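Sorbitol dehydrogenase (Gluconobacter oxydans, PDB 5ITG) oxidises D-sorbitol to L-sorbose, probably with an NADP-type cofactor, as a Rossmann-fold member of the mannitol dehydrogenase family. Local coordinates at residues 39-44 with 261-266; 46-51 with 274-279; 86-91 with 257-262; 194-199 with 223-228. One frame throughout, in Å; residues are numbered along the deposited sequence.

Interaction 1: 39-44 with 261-266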
loop_
_atom_site.group_PDB
_atom_site.type_symbol
_atom_site.label_atom_id
_atom_site.label_comp_id
_atom_site.label_asym_id
_atom_site.label_seq_id
_atom_site.Cartn_x
_atom_site.Cartn_y
_atom_site.Cartn_z
ATOM N N ALA A 39 0.478 -10.040 -6.557
ATOM C CA ALA A 39 -0.736 -10.449 -5.847
ATOM C C ALA A 39 -1.884 -9.453 -5.979
ATOM O O ALA A 39 -3.009 -9.733 -5.560
ATOM C CB ALA A 39 -0.416 -10.669 -4.365
ATOM N N HIS A 40 -1.611 -8.294 -6.564
ATOM C CA HIS A 40 -2.643 -7.273 -6.700
ATOM C C HIS A 40 -2.890 -6.935 -8.169
ATOM O O HIS A 40 -3.810 -7.478 -8.777
ATOM C CB HIS A 40 -2.231 -6.031 -5.890
ATOM C CG HIS A 40 -3.272 -4.956 -5.842
ATOM N ND1 HIS A 40 -3.334 -3.941 -6.770
ATOM C CD2 HIS A 40 -4.294 -4.739 -4.979
ATOM C CE1 HIS A 40 -4.348 -3.142 -6.479
ATOM N NE2 HIS A 40 -4.946 -3.605 -5.396
ATOM N N GLU A 41 -2.066 -6.069 -8.753
ATOM C CA GLU A 41 -2.248 -5.704 -10.158
ATOM C C GLU A 41 -2.329 -6.932 -11.075
ATOM O O GLU A 41 -3.253 -7.061 -11.882
ATOM C CB GLU A 41 -1.110 -4.800 -10.637
ATOM C CG GLU A 41 -1.367 -4.217 -12.029
ATOM C CD GLU A 41 -0.182 -3.459 -12.589
ATOM O OE1 GLU A 41 0.523 -2.795 -11.800
ATOM O OE2 GLU A 41 0.038 -3.510 -13.822
ATOM N N ALA A 42 -1.363 -7.833 -10.958
ATOM C CA ALA A 42 -1.353 -9.033 -11.790
ATOM C C ALA A 42 -2.598 -9.872 -11.525
ATOM O O ALA A 42 -3.128 -10.532 -12.424
ATOM C CB ALA A 42 -0.091 -9.855 -11.511
ATOM N N PHE A 43 -3.059 -9.832 -10.278
ATOM C CA PHE A 43 -4.241 -10.576 -9.833
ATOM C C PHE A 43 -5.508 -10.116 -10.543
ATOM O O PHE A 43 -6.297 -10.941 -11.017
ATOM C CB PHE A 43 -4.407 -10.404 -8.316
ATOM C CG PHE A 43 -5.592 -11.118 -7.740
ATOM C CD1 PHE A 43 -5.569 -12.498 -7.552
ATOM C CD2 PHE A 43 -6.726 -10.409 -7.361
ATOM C CE1 PHE A 43 -6.658 -13.165 -6.988
ATOM C CE2 PHE A 43 -7.824 -11.062 -6.796
ATOM C CZ PHE A 43 -7.789 -12.446 -6.609
ATOM N N TYR A 44 -5.715 -8.803 -10.612
ATOM C CA TYR A 44 -6.904 -8.269 -11.281
ATOM C C TYR A 44 -6.860 -8.506 -12.789
ATOM O O TYR A 44 -7.872 -8.864 -13.401
ATOM C CB TYR A 44 -7.058 -6.770 -10.991
ATOM C CG TYR A 44 -7.557 -6.471 -9.592
ATOM C CD1 TYR A 44 -8.908 -6.609 -9.267
ATOM C CD2 TYR A 44 -6.675 -6.061 -8.590
ATOM C CE1 TYR A 44 -9.375 -6.344 -7.974
ATOM C CE2 TYR A 44 -7.126 -5.796 -7.292
ATOM C CZ TYR A 44 -8.473 -5.939 -6.991
ATOM O OH TYR A 44 -8.911 -5.684 -5.710
ATOM N N HIS A 261 -8.986 -7.827 -0.939
ATOM C CA HIS A 261 -8.247 -7.070 -1.933
ATOM C C HIS A 261 -9.122 -5.937 -2.430
ATOM O O HIS A 261 -10.344 -6.076 -2.527
ATOM C CB HIS A 261 -7.807 -7.981 -3.091
ATOM C CG HIS A 261 -8.931 -8.712 -3.757
ATOM N ND1 HIS A 261 -9.641 -8.185 -4.816
ATOM C CD2 HIS A 261 -9.460 -9.937 -3.524
ATOM C CE1 HIS A 261 -10.555 -9.054 -5.208
ATOM N NE2 HIS A 261 -10.467 -10.125 -4.441
ATOM N N GLN A 262 -8.503 -4.799 -2.712
ATOM C CA GLN A 262 -9.258 -3.657 -3.191
ATOM C C GLN A 262 -8.421 -2.786 -4.099
ATOM O O GLN A 262 -7.219 -2.608 -3.878
ATOM C CB GLN A 262 -9.771 -2.821 -2.012
ATOM C CG GLN A 262 -10.495 -1.546 -2.425
ATOM C CD GLN A 262 -11.340 -0.965 -1.302
ATOM O OE1 GLN A 262 -10.957 -1.010 -0.128
ATOM N NE2 GLN A 262 -12.491 -0.399 -1.659
ATOM N N TRP A 263 -9.065 -2.247 -5.124
ATOM C CA TRP A 263 -8.384 -1.366 -6.051
ATOM C C TRP A 263 -9.364 -0.323 -6.554
ATOM O O TRP A 263 -10.309 -0.642 -7.270
ATOM C CB TRP A 263 -7.815 -2.153 -7.230
ATOM C CG TRP A 263 -6.861 -1.358 -8.083
ATOM C CD1 TRP A 263 -6.433 -0.081 -7.867
ATOM C CD2 TRP A 263 -6.212 -1.802 -9.281
ATOM N NE1 TRP A 263 -5.557 0.302 -8.861
ATOM C CE2 TRP A 263 -5.405 -0.737 -9.740
ATOM C CE3 TRP A 263 -6.236 -2.998 -10.013
ATOM C CZ2 TRP A 263 -4.628 -0.833 -10.897
ATOM C CZ3 TRP A 263 -5.462 -3.093 -11.165
ATOM C CH2 TRP A 263 -4.670 -2.016 -11.593
ATOM N N VAL A 264 -9.140 0.920 -6.144
ATOM C CA VAL A 264 -9.968 2.035 -6.566
ATOM C C VAL A 264 -9.091 2.781 -7.555
ATOM O O VAL A 264 -7.964 3.149 -7.241
ATOM C CB VAL A 264 -10.340 2.920 -5.370
ATOM C CG1 VAL A 264 -11.130 4.129 -5.842
ATOM C CG2 VAL A 264 -11.170 2.101 -4.373
ATOM N N LEU A 265 -9.606 3.012 -8.753
ATOM C CA LEU A 265 -8.796 3.643 -9.783
ATOM C C LEU A 265 -9.510 4.750 -10.541
ATOM O O LEU A 265 -10.648 4.576 -10.977
ATOM C CB LEU A 265 -8.350 2.541 -10.747
ATOM C CG LEU A 265 -7.492 2.792 -11.984
ATOM C CD1 LEU A 265 -6.089 3.203 -11.571
ATOM C CD2 LEU A 265 -7.452 1.504 -12.812
ATOM N N GLU A 266 -8.847 5.891 -10.693
ATOM C CA GLU A 266 -9.432 6.995 -11.440
ATOM C C GLU A 266 -9.439 6.572 -12.908
ATOM O O GLU A 266 -8.439 6.063 -13.426
ATOM C CB GLU A 266 -8.618 8.278 -11.233
ATOM C CG GLU A 266 -8.881 8.924 -9.869
ATOM C CD GLU A 266 -8.010 10.142 -9.586
ATOM O OE1 GLU A 266 -7.061 10.415 -10.356
ATOM O OE2 GLU A 266 -8.273 10.820 -8.570
#
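An aromatic cluster in the Rossmann domain joins the start of helix 41-46 to strand 263-266 and the residues just before it: His-40, Phe-43 and Tyr-44 meet His-261 and Trp-263. Phe-43 presents its edge to the face of His-261, with Phe-43 CE2 over the centre of the imidazole, 3.7 Å from His-261 NE2, in an edge-to-face pair whose planes stand 68° apart. In its own plane the same imidazole gives a nearly straight hydrogen bond from His-261 ND1 to Tyr-44 OH (2.8 Å), so both its face and its edge are engaged. The Tyr-44 and Trp-263 side chains slide past each other in opposite directions, Tyr-44 CD2 lying 3.4 Å from Trp-263 CE3. His-40 has CG anti to the backbone N (chi1 -174°); its CE1 lies over one face of the indole, offset toward the rim and 3.5 Å from Trp-263 CG. His-40 NE2 donates to Gln-262 O at 2.9 Å, a straight bond in the imidazole plane that reaches the carbonyl from above the carbonyl plane. Leu-265 lies on the opposite face of the indole. Around the cluster, Phe-36 stacks on His-40, Arg-230 makes a cation-pi contact with Phe-43, and strand 226-228 pairs with strand 263-266, bringing Val-228 against His-40 and Trp-263.

Interaction 2: 46-51 with 274-279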
loop_
_atom_site.group_PDB
_atom_site.type_symbol
_atom_site.label_atom_id
_atom_site.label_comp_id
_atom_site.label_asym_id
_atom_site.label_seq_id
_atom_site.Cartn_x
_atom_site.Cartn_y
_atom_site.Cartn_z
ATOM N N GLU A 46 -5.385 -10.891 -14.322
ATOM C CA GLU A 46 -5.589 -12.321 -14.521
ATOM C C GLU A 46 -7.072 -12.651 -14.701
ATOM O O GLU A 46 -7.426 -13.591 -15.417
ATOM C CB GLU A 46 -5.045 -13.094 -13.314
ATOM C CG GLU A 46 -5.168 -14.606 -13.419
ATOM C CD GLU A 46 -4.024 -15.227 -14.194
ATOM O OE1 GLU A 46 -3.426 -14.523 -15.034
ATOM O OE2 GLU A 46 -3.728 -16.419 -13.970
ATOM N N GLN A 47 -7.931 -11.865 -14.058
ATOM C CA GLN A 47 -9.373 -12.086 -14.111
ATOM C C GLN A 47 -10.114 -11.450 -15.285
ATOM O O GLN A 47 -11.312 -11.663 -15.441
ATOM C CB GLN A 47 -10.005 -11.622 -12.802
ATOM C CG GLN A 47 -9.444 -12.327 -11.579
ATOM C CD GLN A 47 -9.871 -11.661 -10.289
ATOM O OE1 GLN A 47 -11.054 -11.661 -9.939
ATOM N NE2 GLN A 47 -8.908 -11.075 -9.575
ATOM N N ILE A 48 -9.424 -10.665 -16.104
ATOM C CA ILE A 48 -10.073 -10.054 -17.261
ATOM C C ILE A 48 -9.403 -10.486 -18.562
ATOM O O ILE A 48 -9.818 -10.086 -19.648
ATOM C CB ILE A 48 -10.068 -8.503 -17.169
ATOM C CG1 ILE A 48 -8.651 -7.982 -16.916
ATOM C CG2 ILE A 48 -11.007 -8.044 -16.062
ATOM C CD1 ILE A 48 -7.722 -8.087 -18.112
ATOM N N LEU A 49 -8.369 -11.315 -18.446
ATOM C CA LEU A 49 -7.632 -11.794 -19.609
ATOM C C LEU A 49 -8.488 -12.717 -20.480
ATOM O O LEU A 49 -8.232 -12.879 -21.675
ATOM C CB LEU A 49 -6.369 -12.521 -19.144
ATOM C CG LEU A 49 -5.031 -12.067 -19.735
ATOM C CD1 LEU A 49 -4.961 -10.551 -19.806
ATOM C CD2 LEU A 49 -3.899 -12.615 -18.879
ATOM N N GLU A 50 -9.503 -13.324 -19.874
ATOM C CA GLU A 50 -10.399 -14.215 -20.600
ATOM C C GLU A 50 -11.410 -13.380 -21.380
ATOM O O GLU A 50 -12.148 -13.901 -22.212
ATOM C CB GLU A 50 -11.136 -15.130 -19.621
ATOM C CG GLU A 50 -12.005 -14.380 -18.627
ATOM C CD GLU A 50 -12.657 -15.299 -17.613
ATOM O OE1 GLU A 50 -13.372 -16.234 -18.039
ATOM O OE2 GLU A 50 -12.454 -15.084 -16.396
ATOM N N HIS A 51 -11.432 -12.080 -21.102
ATOM C CA HIS A 51 -12.345 -11.149 -21.760
ATOM C C HIS A 51 -11.604 -10.326 -22.807
ATOM O O HIS A 51 -12.087 -10.130 -23.924
ATOM C CB HIS A 51 -12.953 -10.203 -20.724
ATOM C CG HIS A 51 -13.736 -10.899 -19.658
ATOM N ND1 HIS A 51 -13.940 -10.354 -18.408
ATOM C CD2 HIS A 51 -14.376 -12.094 -19.657
ATOM C CE1 HIS A 51 -14.669 -11.184 -17.683
ATOM N NE2 HIS A 51 -14.947 -12.246 -18.417
ATOM N N PRO A 274 -8.015 -2.233 -19.719
ATOM C CA PRO A 274 -8.720 -3.511 -19.595
ATOM C C PRO A 274 -10.070 -3.257 -18.919
ATOM O O PRO A 274 -10.271 -2.208 -18.302
ATOM C CB PRO A 274 -7.800 -4.333 -18.696
ATOM C CG PRO A 274 -6.449 -3.713 -18.889
ATOM C CD PRO A 274 -6.748 -2.249 -18.971
ATOM N N PRO A 275 -11.013 -4.204 -19.032
ATOM C CA PRO A 275 -12.325 -4.028 -18.401
ATOM C C PRO A 275 -12.216 -4.435 -16.930
ATOM O O PRO A 275 -12.890 -5.354 -16.472
ATOM C CB PRO A 275 -13.209 -4.972 -19.206
ATOM C CG PRO A 275 -12.275 -6.127 -19.469
ATOM C CD PRO A 275 -10.984 -5.430 -19.857
ATOM N N LEU A 276 -11.352 -3.736 -16.198
ATOM C CA LEU A 276 -11.091 -4.017 -14.786
ATOM C C LEU A 276 -12.314 -4.062 -13.868
ATOM O O LEU A 276 -12.303 -4.765 -12.854
ATOM C CB LEU A 276 -10.061 -3.013 -14.252
ATOM C CG LEU A 276 -8.723 -3.052 -15.003
ATOM C CD1 LEU A 276 -7.798 -1.933 -14.524
ATOM C CD2 LEU A 276 -8.077 -4.401 -14.791
ATOM N N GLU A 277 -13.366 -3.319 -14.196
ATOM C CA GLU A 277 -14.559 -3.359 -13.356
ATOM C C GLU A 277 -15.050 -4.802 -13.238
ATOM O O GLU A 277 -15.513 -5.224 -12.179
ATOM C CB GLU A 277 -15.667 -2.463 -13.927
ATOM C CG GLU A 277 -16.153 -2.817 -15.329
ATOM C CD GLU A 277 -15.102 -2.578 -16.401
ATOM O OE1 GLU A 277 -14.372 -1.571 -16.309
ATOM O OE2 GLU A 277 -15.021 -3.392 -17.349
ATOM N N LYS A 278 -14.919 -5.569 -14.317
ATOM C CA LYS A 278 -15.358 -6.962 -14.315
ATOM C C LYS A 278 -14.614 -7.817 -13.294
ATOM O O LYS A 278 -15.069 -8.905 -12.941
ATOM C CB LYS A 278 -15.198 -7.572 -15.713
ATOM C CG LYS A 278 -16.083 -6.919 -16.761
ATOM C CD LYS A 278 -15.987 -7.611 -18.115
ATOM C CE LYS A 278 -16.867 -6.905 -19.141
ATOM N NZ LYS A 278 -16.803 -7.545 -20.484
ATOM N N ALA A 279 -13.476 -7.325 -12.818
ATOM C CA ALA A 279 -12.678 -8.052 -11.834
ATOM C C ALA A 279 -12.830 -7.442 -10.442
ATOM O O ALA A 279 -12.128 -7.827 -9.507
ATOM C CB ALA A 279 -11.211 -8.044 -12.246
HETATM O O HOH W 1 -11.518 -9.971 -7.913
#
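Ile-48 presses both of its branches against the 274-279 segment and carries most of this contact. CG1 occupies the crowded position between the backbone N and the carbonyl carbon (chi1 52°), while CG2 stands anti to the carbonyl carbon. On the first branch, Ile-48 CD1 packs on Pro-274 CB at 3.8 Å, and CG1 approaches the CD2 methyl of Leu-276. On the second branch, Ile-48 CG2 lies 3.8 Å from Ala-279 CB in the short 3-10 segment and comes within 3.3 Å of Pro-275 O just before it. Between the branches, Ile-48 CB faces the proline ring at Pro-275 CG, 4.0 Å away.

Gln-47 and His-51 continue the contact beyond Ile-48. Gln-47 CB touches Ala-279 CB at 3.8 Å, and the glutamine chain extends beyond CG toward a water that donates to both Gln-47 OE1 and Ala-279 O, each at 2.7 Å. Gln-47 NE2 donates to Phe-43 O, one turn back in the chain. At the exposed end, His-51 crosses the extended Lys-278 chain obliquely, with His-51 ND1 only 3.4 Å from the aliphatic Lys-278 CD. This ND1 is buried by the contact without a polar partner in the model.

No direct hydrogen bond spans the two segments. Hydrophobic packing and one water bridge join the loop after helix 41-46 to a connection between strands 263-266 and 282-284 that carries the pair Pro-274 and Pro-275, where Pro-275 centres an inverse gamma turn leading into the 3-10 segment 276-279.

Interaction 3: 86-91 with 257-262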
loop_
_atom_site.group_PDB
_atom_site.type_symbol
_atom_site.label_atom_id
_atom_site.label_comp_id
_atom_site.label_asym_id
_atom_site.label_seq_id
_atom_site.Cartn_x
_atom_site.Cartn_y
_atom_site.Cartn_z
ATOM N N GLU A 86 -4.054 -17.579 -1.377
ATOM C CA GLU A 86 -4.890 -16.544 -0.778
ATOM C C GLU A 86 -5.486 -17.118 0.505
ATOM O O GLU A 86 -6.219 -18.104 0.470
ATOM C CB GLU A 86 -5.993 -16.140 -1.753
ATOM C CG GLU A 86 -5.462 -15.381 -2.957
ATOM C CD GLU A 86 -6.482 -15.243 -4.067
ATOM O OE1 GLU A 86 -6.632 -16.198 -4.858
ATOM O OE2 GLU A 86 -7.137 -14.183 -4.146
ATOM N N THR A 87 -5.159 -16.502 1.635
ATOM C CA THR A 87 -5.628 -16.981 2.933
ATOM C C THR A 87 -6.663 -16.080 3.600
ATOM O O THR A 87 -6.412 -14.901 3.834
ATOM C CB THR A 87 -4.441 -17.155 3.886
ATOM O OG1 THR A 87 -3.467 -18.005 3.268
ATOM C CG2 THR A 87 -4.897 -17.775 5.201
ATOM N N ALA A 88 -7.818 -16.658 3.924
ATOM C CA ALA A 88 -8.916 -15.924 4.560
ATOM C C ALA A 88 -8.790 -15.949 6.083
ATOM O O ALA A 88 -8.082 -16.779 6.635
ATOM C CB ALA A 88 -10.246 -16.529 4.137
ATOM N N PRO A 89 -9.476 -15.027 6.780
ATOM C CA PRO A 89 -9.411 -14.979 8.247
ATOM C C PRO A 89 -9.932 -16.268 8.891
ATOM O O PRO A 89 -9.619 -16.573 10.046
ATOM C CB PRO A 89 -10.276 -13.769 8.590
ATOM C CG PRO A 89 -10.124 -12.882 7.374
ATOM C CD PRO A 89 -10.248 -13.886 6.254
ATOM N N SER A 90 -10.734 -17.013 8.132
ATOM C CA SER A 90 -11.302 -18.276 8.603
ATOM C C SER A 90 -10.210 -19.336 8.677
ATOM O O SER A 90 -10.412 -20.417 9.238
ATOM C CB SER A 90 -12.398 -18.751 7.645
ATOM O OG SER A 90 -11.851 -19.051 6.369
ATOM N N GLY A 91 -9.051 -19.021 8.107
ATOM C CA GLY A 91 -7.944 -19.955 8.120
ATOM C C GLY A 91 -7.822 -20.729 6.822
ATOM O O GLY A 91 -6.765 -21.284 6.517
ATOM N N ALA A 257 -1.140 -13.982 0.058
ATOM C CA ALA A 257 -1.786 -12.708 0.348
ATOM C C ALA A 257 -3.100 -12.992 1.052
ATOM O O ALA A 257 -3.598 -14.117 1.002
ATOM C CB ALA A 257 -2.043 -11.942 -0.947
ATOM N N GLU A 258 -3.653 -11.975 1.713
ATOM C CA GLU A 258 -4.932 -12.137 2.398
ATOM C C GLU A 258 -5.983 -12.245 1.301
ATOM O O GLU A 258 -5.766 -11.781 0.176
ATOM C CB GLU A 258 -5.226 -10.922 3.295
ATOM C CG GLU A 258 -5.422 -9.616 2.540
ATOM C CD GLU A 258 -5.684 -8.431 3.460
ATOM O OE1 GLU A 258 -6.296 -8.621 4.535
ATOM O OE2 GLU A 258 -5.294 -7.301 3.097
ATOM N N ASP A 259 -7.115 -12.862 1.610
ATOM C CA ASP A 259 -8.164 -12.995 0.615
ATOM C C ASP A 259 -8.720 -11.623 0.238
ATOM O O ASP A 259 -9.114 -11.407 -0.908
ATOM C CB ASP A 259 -9.284 -13.913 1.132
ATOM C CG ASP A 259 -9.988 -13.354 2.344
ATOM O OD1 ASP A 259 -9.302 -12.844 3.253
ATOM O OD2 ASP A 259 -11.236 -13.441 2.396
ATOM N N PHE A 260 -8.739 -10.695 1.195
ATOM C CA PHE A 260 -9.240 -9.341 0.934
ATOM C C PHE A 260 -8.362 -8.624 -0.080
ATOM O O PHE A 260 -7.144 -8.771 -0.073
ATOM C CB PHE A 260 -9.257 -8.494 2.209
ATOM C CG PHE A 260 -9.643 -7.054 1.967
ATOM C CD1 PHE A 260 -10.982 -6.660 1.995
ATOM C CD2 PHE A 260 -8.671 -6.100 1.657
ATOM C CE1 PHE A 260 -11.349 -5.337 1.720
ATOM C CE2 PHE A 260 -9.030 -4.770 1.380
ATOM C CZ PHE A 260 -10.371 -4.392 1.411
ATOM N N HIS A 261 -8.986 -7.827 -0.939
ATOM C CA HIS A 261 -8.247 -7.070 -1.933
ATOM C C HIS A 261 -9.122 -5.937 -2.430
ATOM O O HIS A 261 -10.344 -6.076 -2.527
ATOM C CB HIS A 261 -7.807 -7.981 -3.091
ATOM C CG HIS A 261 -8.931 -8.712 -3.757
ATOM N ND1 HIS A 261 -9.641 -8.185 -4.816
ATOM C CD2 HIS A 261 -9.460 -9.937 -3.524
ATOM C CE1 HIS A 261 -10.555 -9.054 -5.208
ATOM N NE2 HIS A 261 -10.467 -10.125 -4.441
ATOM N N GLN A 262 -8.503 -4.799 -2.712
ATOM C CA GLN A 262 -9.258 -3.657 -3.191
ATOM C C GLN A 262 -8.421 -2.786 -4.099
ATOM O O GLN A 262 -7.219 -2.608 -3.878
ATOM C CB GLN A 262 -9.771 -2.821 -2.012
ATOM C CG GLN A 262 -10.495 -1.546 -2.425
ATOM C CD GLN A 262 -11.340 -0.965 -1.302
ATOM O OE1 GLN A 262 -10.957 -1.010 -0.128
ATOM N NE2 GLN A 262 -12.491 -0.399 -1.659
#
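Thr-87 and Glu-258 form a parallel beta bridge where strands 82-87 and 255-258 run side by side in the large mixed sheet of the Rossmann domain. Glu-86 and Ala-257 form the preceding bridge, with their side chains on the same sheet face, whereas those of Thr-87 and Glu-258 diverge. Two backbone hydrogen bonds fix this register. Thr-87 N donates to Ala-257 O at 2.9 Å, and Asp-259 N donates to Thr-87 O at 3.1 Å. The second is more bent, 139° at the hydrogen, and comes from well above the carbonyl plane as the chain leaves strand 255-258 at Asp-259.

CA-H...O contacts supplement the pairing: Glu-86 CA approaches Ala-257 O at 3.3 Å, and Glu-258 CA approaches Thr-87 O at 3.4 Å. Thus each of these oxygens receives both an N-H and a CA-H from the opposite segment.

Polar contacts lead outward. Arg-230 forms a salt bridge with Glu-86, while Glu-258 pairs with Arg-360 from helix 350-361, tying the sheet edge to the C-terminal half of the chain; Asn-363 also donates to Thr-87 O.

Beyond the paired residues, side-chain packing takes over beside the type I turn from Ala-88 to Gly-91. Asp-259 has CG between its backbone N and carbonyl carbon (chi1 64°), and its carboxylate lies against Ala-88 and Pro-89. Asp-259 CG is 3.7 Å from Ala-88 CB, while Asp-259 OD1 comes within 3.3 Å of Pro-89 CD.

Interaction 4: 194-199 with 223-228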
loop_
_atom_site.group_PDB
_atom_site.type_symbol
_atom_site.label_atom_id
_atom_site.label_comp_id
_atom_site.label_asym_id
_atom_site.label_seq_id
_atom_site.Cartn_x
_atom_site.Cartn_y
_atom_site.Cartn_z
ATOM N N ASN A 194 -1.062 8.801 -5.634
ATOM C CA ASN A 194 0.118 8.236 -6.279
ATOM C C ASN A 194 0.299 8.697 -7.724
ATOM O O ASN A 194 1.423 8.785 -8.210
ATOM C CB ASN A 194 0.103 6.696 -6.196
ATOM C CG ASN A 194 -1.186 6.071 -6.727
ATOM O OD1 ASN A 194 -2.077 6.758 -7.232
ATOM N ND2 ASN A 194 -1.280 4.751 -6.616
ATOM N N GLY A 195 -0.805 8.995 -8.402
ATOM C CA GLY A 195 -0.717 9.458 -9.773
ATOM C C GLY A 195 -0.086 10.833 -9.855
ATOM O O GLY A 195 0.698 11.124 -10.772
ATOM N N ASN A 196 -0.429 11.693 -8.902
ATOM C CA ASN A 196 0.130 13.036 -8.871
ATOM C C ASN A 196 1.633 12.949 -8.606
ATOM O O ASN A 196 2.409 13.744 -9.130
ATOM C CB ASN A 196 -0.542 13.878 -7.785
ATOM C CG ASN A 196 -2.002 14.177 -8.093
ATOM O OD1 ASN A 196 -2.521 13.803 -9.143
ATOM N ND2 ASN A 196 -2.665 14.864 -7.178
ATOM N N VAL A 197 2.035 11.983 -7.787
ATOM C CA VAL A 197 3.451 11.790 -7.482
ATOM C C VAL A 197 4.170 11.386 -8.768
ATOM O O VAL A 197 5.197 11.965 -9.125
ATOM C CB VAL A 197 3.658 10.687 -6.422
ATOM C CG1 VAL A 197 5.147 10.389 -6.258
ATOM C CG2 VAL A 197 3.054 11.136 -5.088
ATOM N N ALA A 198 3.622 10.390 -9.455
ATOM C CA ALA A 198 4.187 9.914 -10.708
ATOM C C ALA A 198 4.282 11.063 -11.726
ATOM O O ALA A 198 5.310 11.237 -12.387
ATOM C CB ALA A 198 3.323 8.792 -11.263
ATOM N N ARG A 199 3.214 11.850 -11.839
ATOM C CA ARG A 199 3.188 12.972 -12.772
ATOM C C ARG A 199 4.328 13.953 -12.492
ATOM O O ARG A 199 5.008 14.409 -13.415
ATOM C CB ARG A 199 1.839 13.695 -12.697
ATOM C CG ARG A 199 1.735 14.914 -13.608
ATOM C CD ARG A 199 0.314 15.454 -13.665
ATOM N NE ARG A 199 -0.150 15.899 -12.357
ATOM C CZ ARG A 199 -1.397 16.281 -12.088
ATOM N NH1 ARG A 199 -2.322 16.273 -13.041
ATOM N NH2 ARG A 199 -1.718 16.672 -10.862
ATOM N N PHE A 223 -1.972 10.245 -15.797
ATOM C CA PHE A 223 -1.393 9.741 -14.545
ATOM C C PHE A 223 -2.501 9.569 -13.496
ATOM O O PHE A 223 -2.522 10.274 -12.478
ATOM C CB PHE A 223 -0.349 10.724 -13.999
ATOM C CG PHE A 223 0.767 11.040 -14.960
ATOM C CD1 PHE A 223 0.582 11.961 -15.989
ATOM C CD2 PHE A 223 2.005 10.414 -14.836
ATOM C CE1 PHE A 223 1.616 12.254 -16.882
ATOM C CE2 PHE A 223 3.046 10.699 -15.722
ATOM C CZ PHE A 223 2.849 11.622 -16.748
ATOM N N PRO A 224 -3.411 8.608 -13.716
ATOM C CA PRO A 224 -4.504 8.396 -12.769
ATOM C C PRO A 224 -4.036 8.018 -11.382
ATOM O O PRO A 224 -3.035 7.319 -11.220
ATOM C CB PRO A 224 -5.313 7.277 -13.422
ATOM C CG PRO A 224 -4.234 6.445 -14.068
ATOM C CD PRO A 224 -3.361 7.518 -14.709
ATOM N N ASN A 225 -4.768 8.495 -10.382
ATOM C CA ASN A 225 -4.463 8.158 -8.995
ATOM C C ASN A 225 -5.247 6.889 -8.694
ATOM O O ASN A 225 -6.343 6.678 -9.230
ATOM C CB ASN A 225 -4.939 9.252 -8.046
ATOM C CG ASN A 225 -4.134 10.519 -8.164
ATOM O OD1 ASN A 225 -2.945 10.551 -7.845
ATOM N ND2 ASN A 225 -4.782 11.584 -8.611
ATOM N N GLY A 226 -4.693 6.050 -7.835
ATOM C CA GLY A 226 -5.380 4.831 -7.473
ATOM C C GLY A 226 -5.141 4.519 -6.013
ATOM O O GLY A 226 -4.100 4.869 -5.454
HETATM N N MSE A 227 -6.104 3.856 -5.387
HETATM C CA MSE A 227 -5.956 3.489 -3.990
HETATM C C MSE A 227 -5.833 1.970 -4.003
HETATM O O MSE A 227 -6.693 1.282 -4.546
HETATM C CB MSE A 227 -7.192 3.927 -3.216
HETATM C CG MSE A 227 -6.943 4.163 -1.761
HETATM SE SE MSE A 227 -8.360 3.365 -0.807
HETATM C CE MSE A 227 -7.674 1.578 -1.041
ATOM N N VAL A 228 -4.762 1.437 -3.429
ATOM C CA VAL A 228 -4.566 -0.007 -3.458
ATOM C C VAL A 228 -4.387 -0.602 -2.064
ATOM O O VAL A 228 -3.848 0.044 -1.168
ATOM C CB VAL A 228 -3.334 -0.361 -4.311
ATOM C CG1 VAL A 228 -3.490 0.230 -5.720
ATOM C CG2 VAL A 228 -2.064 0.183 -3.645
HETATM O O HOH W 2 -2.313 12.907 -11.640
#
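The Phe-223 ring lies against the first turns of helix 194-209, one face covered by Arg-199 CA in a CH-pi contact, 3.8 Å from the ring centroid. Arg-199 CB approaches the ring at CG, and Ala-198 CB meets Phe-223 CD2 at 4.1 Å. The guanidinium of Arg-199 has a water over the centre of one face; this water donates to both Asn-196 OD1 and Phe-223 O. The amide planes of Asn-196 and Asn-225 are 74° apart. Asn-225 ND2 donates to Asn-196 OD1 at 3.2 Å from above that carbonyl plane, while Asn-225 OD1 accepts from Asn-196 N at 3.0 Å and, weakly, from Gly-195 N at 2.7 Å. In return, Asn-194 OD1 takes the N-H of Gly-226 (OD1 to N 2.8 Å), in the carbonyl plane on a lone pair. Gly-195 allows the close approach: its CA makes CA-H...O contacts with Phe-223 O and Pro-224 O, where a CB would clash. Asn-194 ND2 is held by Asp-189 O. Thus the helix start grips the loop entering strand 226-228, which pairs with strand 263-266, while strand 184-187 brings Val-185 against Phe-223 and Ser-187 against Asn-194.

In the fold
All four contacts belong to the Rossmann domain of the mannitol dehydrogenase family. Interactions 1 and 2 follow one another from helix 41-46 into its succeeding loop, their centres about 11 Å apart, and touch through Tyr-44 with Ala-279 and Leu-265 with Leu-276. Interaction 3 shares His-261 and Gln-262 with interaction 1, linking the large sheet's strand 255-258 to strand 263-266 of the three-stranded sheet. That smaller sheet connects interactions 1 and 4 through strands 263-266 and 226-228. Interactions 3 and 4 lie on opposite sides of the chain's centre, their own centres about 25 Å apart. Along the chain, interaction 4 falls wholly between the paired segments of each other contact, so local helix-strand packing is built into longer-range closures of the domain.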